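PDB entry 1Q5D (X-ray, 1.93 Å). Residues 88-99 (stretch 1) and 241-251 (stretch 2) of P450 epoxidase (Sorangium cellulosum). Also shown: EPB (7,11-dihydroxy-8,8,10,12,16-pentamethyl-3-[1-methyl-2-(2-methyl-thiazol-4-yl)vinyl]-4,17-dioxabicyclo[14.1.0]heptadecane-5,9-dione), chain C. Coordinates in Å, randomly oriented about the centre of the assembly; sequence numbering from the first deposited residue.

Stretch 1, residues 88-99: SDMKKYGLFGLP
Stretch 2 241-251: TKELVALVGAI

Helix 241-251 crosses the short helix beginning at Ser-88 almost perpendicularly (-98°, axes 8.6 Å apart), and the loop to Pro-99 follows; the contact buries 530 Å² without a direct hydrogen bond. Along stretch 2, helical i to i+4 bonds run from Val-245 N to Thr-241 O through Ile-251 N to Leu-247 O. Lys-242 (m, t, t, t) extends past Tyr-93 (chi1 m, chi2 107°), its CD 3.5 Å from CE1, so the aliphatic chain packs obliquely on the ring while NZ forms a long salt bridge to Asp-89 OD2 (3.9 Å). Water 1 accepts from Lys-242 NZ (3.0 Å) and lies 3.0 Å from Tyr-93 OH. Glu-243, with its CA 5.0 Å from Tyr-93 CA, meets Leu-98 CD2 through OE1 (3.8 Å); water 2 donates to Glu-243 O (2.9 Å) and Tyr-93 O (2.8 Å). Ala-246 is central: its CA is 4.6 Å from Met-90 CA, and its small CB fits 3.6 Å from Gly-94 CA and 4.0 Å from Met-90 CA. Water 3 links Ala-246 O weakly (3.1 Å) to Leu-95 N (2.9 Å). Leu-247 (t, p) touches Leu-95 CD1 through CD1 (3.9 Å). At Gly-249 a CB would clash with Met-90 CE, which rests 3.9 Å from Gly-249 CA (Met-90 t, t, m). Ala-250 CB faces EPB S1 (3.7 Å).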

# COMPACT_ATOMS: atom_id res chain seq x y z
N SER A 88 -15.54 3.23 12.77
CA SER A 88 -16.83 3.42 12.08
C SER A 88 -16.83 4.69 11.22
O SER A 88 -17.24 4.66 10.05
CB SER A 88 -17.95 3.50 13.11
OG SER A 88 -19.20 3.47 12.48
N ASP A 89 -16.40 5.79 11.82
CA ASP A 89 -16.29 7.06 11.09
C ASP A 89 -15.36 6.95 9.88
O ASP A 89 -15.68 7.43 8.80
CB ASP A 89 -15.79 8.16 12.03
CG ASP A 89 -16.91 8.84 12.78
OD1 ASP A 89 -16.63 9.75 13.58
OD2 ASP A 89 -18.11 8.52 12.62
N MET A 90 -14.20 6.33 10.07
CA MET A 90 -13.25 6.19 8.97
C MET A 90 -13.80 5.35 7.82
O MET A 90 -13.49 5.59 6.66
CB MET A 90 -11.94 5.58 9.45
CG MET A 90 -10.87 5.66 8.38
SD MET A 90 -9.34 4.85 8.77
CE MET A 90 -8.67 5.98 9.98
N LYS A 91 -14.61 4.36 8.16
CA LYS A 91 -15.19 3.48 7.16
C LYS A 91 -16.25 4.22 6.35
O LYS A 91 -16.41 4.00 5.14
CB LYS A 91 -15.81 2.26 7.82
CG LYS A 91 -14.80 1.28 8.44
CD LYS A 91 -15.53 0.09 9.06
CE LYS A 91 -14.56 -0.95 9.61
NZ LYS A 91 -15.27 -2.00 10.42
N LYS A 92 -17.00 5.11 6.99
CA LYS A 92 -18.11 5.73 6.28
C LYS A 92 -17.77 7.07 5.64
O LYS A 92 -18.24 7.37 4.55
CB LYS A 92 -19.35 5.84 7.16
CG LYS A 92 -19.17 6.57 8.45
CD LYS A 92 -20.42 6.38 9.33
CE LYS A 92 -20.74 4.90 9.52
NZ LYS A 92 -22.05 4.68 10.19
N TYR A 93 -16.93 7.84 6.32
CA TYR A 93 -16.49 9.14 5.80
C TYR A 93 -15.11 9.08 5.14
O TYR A 93 -14.63 10.08 4.63
CB TYR A 93 -16.55 10.19 6.93
CG TYR A 93 -17.93 10.24 7.55
CD1 TYR A 93 -18.18 9.72 8.82
CD2 TYR A 93 -19.00 10.76 6.84
CE1 TYR A 93 -19.45 9.74 9.37
CE2 TYR A 93 -20.29 10.79 7.37
CZ TYR A 93 -20.51 10.27 8.64
OH TYR A 93 -21.77 10.30 9.17
N GLY A 94 -14.47 7.92 5.16
CA GLY A 94 -13.19 7.76 4.49
C GLY A 94 -13.36 7.58 2.99
O GLY A 94 -14.48 7.48 2.49
N LEU A 95 -12.25 7.51 2.28
CA LEU A 95 -12.27 7.46 0.83
C LEU A 95 -12.91 6.19 0.26
O LEU A 95 -13.45 6.22 -0.84
CB LEU A 95 -10.86 7.65 0.28
CG LEU A 95 -10.30 9.07 0.44
CD1 LEU A 95 -8.86 9.13 0.01
CD2 LEU A 95 -11.13 10.06 -0.38
N PHE A 96 -12.88 5.09 1.01
CA PHE A 96 -13.53 3.86 0.54
C PHE A 96 -15.03 3.83 0.83
O PHE A 96 -15.77 3.02 0.26
CB PHE A 96 -12.88 2.61 1.16
CG PHE A 96 -11.52 2.29 0.61
CD1 PHE A 96 -10.74 1.31 1.21
CD2 PHE A 96 -11.02 2.94 -0.52
CE1 PHE A 96 -9.49 0.99 0.72
CE2 PHE A 96 -9.76 2.61 -1.03
CZ PHE A 96 -8.99 1.65 -0.41
N GLY A 97 -15.51 4.73 1.69
CA GLY A 97 -16.90 4.72 2.07
C GLY A 97 -17.76 5.82 1.48
O GLY A 97 -18.95 5.64 1.31
N LEU A 98 -17.15 6.96 1.16
CA LEU A 98 -17.91 8.10 0.64
C LEU A 98 -18.63 7.79 -0.68
O LEU A 98 -18.10 7.07 -1.53
CB LEU A 98 -16.97 9.28 0.42
CG LEU A 98 -16.38 9.94 1.67
CD1 LEU A 98 -15.32 10.94 1.23
CD2 LEU A 98 -17.46 10.61 2.51
N PRO A 99 -19.83 8.34 -0.85
CA PRO A 99 -20.54 8.23 -2.13
C PRO A 99 -19.74 8.91 -3.25
O PRO A 99 -18.96 9.83 -2.97
CB PRO A 99 -21.87 8.96 -1.86
CG PRO A 99 -22.00 8.98 -0.36
CD PRO A 99 -20.59 9.12 0.15
N THR A 241 -15.55 17.73 9.06
CA THR A 241 -14.60 17.34 10.09
C THR A 241 -14.32 15.83 10.04
O THR A 241 -13.17 15.40 10.12
CB THR A 241 -15.11 17.78 11.48
OG1 THR A 241 -15.09 19.22 11.55
CG2 THR A 241 -14.14 17.37 12.60
N LYS A 242 -15.36 15.02 9.88
CA LYS A 242 -15.18 13.57 9.87
C LYS A 242 -14.45 13.10 8.61
O LYS A 242 -13.67 12.17 8.65
CB LYS A 242 -16.52 12.84 10.01
CG LYS A 242 -17.10 12.85 11.42
CD LYS A 242 -18.58 12.50 11.37
CE LYS A 242 -19.20 12.41 12.75
NZ LYS A 242 -20.44 11.59 12.68
N GLU A 243 -14.73 13.76 7.49
CA GLU A 243 -14.05 13.46 6.23
C GLU A 243 -12.57 13.79 6.40
O GLU A 243 -11.69 13.03 5.97
CB GLU A 243 -14.64 14.27 5.07
CG GLU A 243 -15.93 13.72 4.49
CD GLU A 243 -16.63 14.72 3.57
OE1 GLU A 243 -17.64 14.37 2.93
OE2 GLU A 243 -16.16 15.88 3.49
N LEU A 244 -12.29 14.93 7.01
CA LEU A 244 -10.91 15.38 7.19
C LEU A 244 -10.14 14.40 8.08
O LEU A 244 -9.01 14.00 7.77
CB LEU A 244 -10.90 16.80 7.77
CG LEU A 244 -9.50 17.35 8.01
CD1 LEU A 244 -9.48 18.89 8.00
CD2 LEU A 244 -8.95 16.80 9.33
N VAL A 245 -10.74 14.00 9.20
CA VAL A 245 -10.06 13.09 10.10
C VAL A 245 -9.87 11.74 9.42
O VAL A 245 -8.81 11.13 9.52
CB VAL A 245 -10.83 12.92 11.44
CG1 VAL A 245 -10.14 11.88 12.33
CG2 VAL A 245 -10.90 14.26 12.16
N ALA A 246 -10.90 11.30 8.69
CA ALA A 246 -10.82 10.02 8.00
C ALA A 246 -9.73 10.06 6.92
O ALA A 246 -9.08 9.06 6.67
CB ALA A 246 -12.13 9.65 7.39
N LEU A 247 -9.56 11.22 6.30
CA LEU A 247 -8.57 11.38 5.23
C LEU A 247 -7.14 11.27 5.72
O LEU A 247 -6.30 10.55 5.13
CB LEU A 247 -8.77 12.73 4.52
CG LEU A 247 -7.73 13.06 3.44
CD1 LEU A 247 -7.85 12.07 2.29
CD2 LEU A 247 -7.89 14.50 2.92
N VAL A 248 -6.84 12.00 6.79
CA VAL A 248 -5.50 11.99 7.35
C VAL A 248 -5.21 10.62 7.93
O VAL A 248 -4.13 10.07 7.74
CB VAL A 248 -5.30 13.13 8.39
CG1 VAL A 248 -3.88 13.13 8.94
CG2 VAL A 248 -5.62 14.47 7.76
N GLY A 249 -6.21 10.03 8.59
CA GLY A 249 -6.02 8.70 9.13
C GLY A 249 -5.72 7.69 8.04
O GLY A 249 -4.85 6.82 8.18
N ALA A 250 -6.43 7.81 6.93
CA ALA A 250 -6.28 6.88 5.81
C ALA A 250 -4.93 7.05 5.12
O ALA A 250 -4.27 6.07 4.76
CB ALA A 250 -7.44 7.04 4.82
N ILE A 251 -4.48 8.30 5.00
CA ILE A 251 -3.17 8.57 4.43
C ILE A 251 -2.06 7.90 5.23
O ILE A 251 -1.15 7.30 4.66
CB ILE A 251 -2.92 10.10 4.30
CG1 ILE A 251 -3.77 10.67 3.14
CG2 ILE A 251 -1.44 10.36 4.06
CD1 ILE A 251 -3.87 12.18 3.09
O16 EPB C . -3.46 -1.70 4.02
C51 EPB C . -2.60 -2.08 -0.71
O41 EPB C . -2.75 0.60 -0.58
C5 EPB C . -3.23 -0.74 -0.56
C4 EPB C . -3.26 0.26 0.72
C16 EPB C . -4.53 -1.81 3.55
O1 EPB C . -5.24 -0.83 2.88
C2 EPB C . -4.71 0.61 2.70
C3 EPB C . -4.49 0.86 1.16
C20 EPB C . -5.89 1.47 3.30
C21 EPB C . -5.97 1.33 4.82
C22 EPB C . -6.72 2.24 2.54
C23 EPB C . -7.88 3.07 2.87
N26 EPB C . -8.73 2.67 3.88
C25 EPB C . -9.76 3.53 4.03
C27 EPB C . -10.77 3.28 5.09
C24 EPB C . -8.27 4.20 2.24
S1 EPB C . -9.71 4.80 2.94
C15 EPB C . -5.29 -3.16 3.65
C14 EPB C . -6.83 -3.06 4.03
O14 EPB C . -6.82 -2.27 5.21
C13 EPB C . -7.65 -4.46 4.14
C29 EPB C . -7.02 -5.30 5.31
C30 EPB C . -9.09 -4.19 4.57
C12 EPB C . -7.54 -5.34 2.77
O12 EPB C . -7.02 -6.50 2.78
C11 EPB C . -8.04 -4.87 1.35
C28 EPB C . -8.90 -6.05 0.83
C10 EPB C . -6.89 -4.19 0.67
O10 EPB C . -5.90 -5.19 0.26
C9 EPB C . -7.47 -3.46 -0.52
C91 EPB C . -8.38 -2.42 -0.06
C8 EPB C . -6.50 -2.65 -1.31
C7 EPB C . -5.03 -2.56 -0.72
C6 EPB C . -4.89 -0.95 -0.61
O HOH W 1 -21.46 8.88 11.83
O HOH W 2 -12.20 11.21 3.79
O HOH W 3 -10.19 8.90 3.82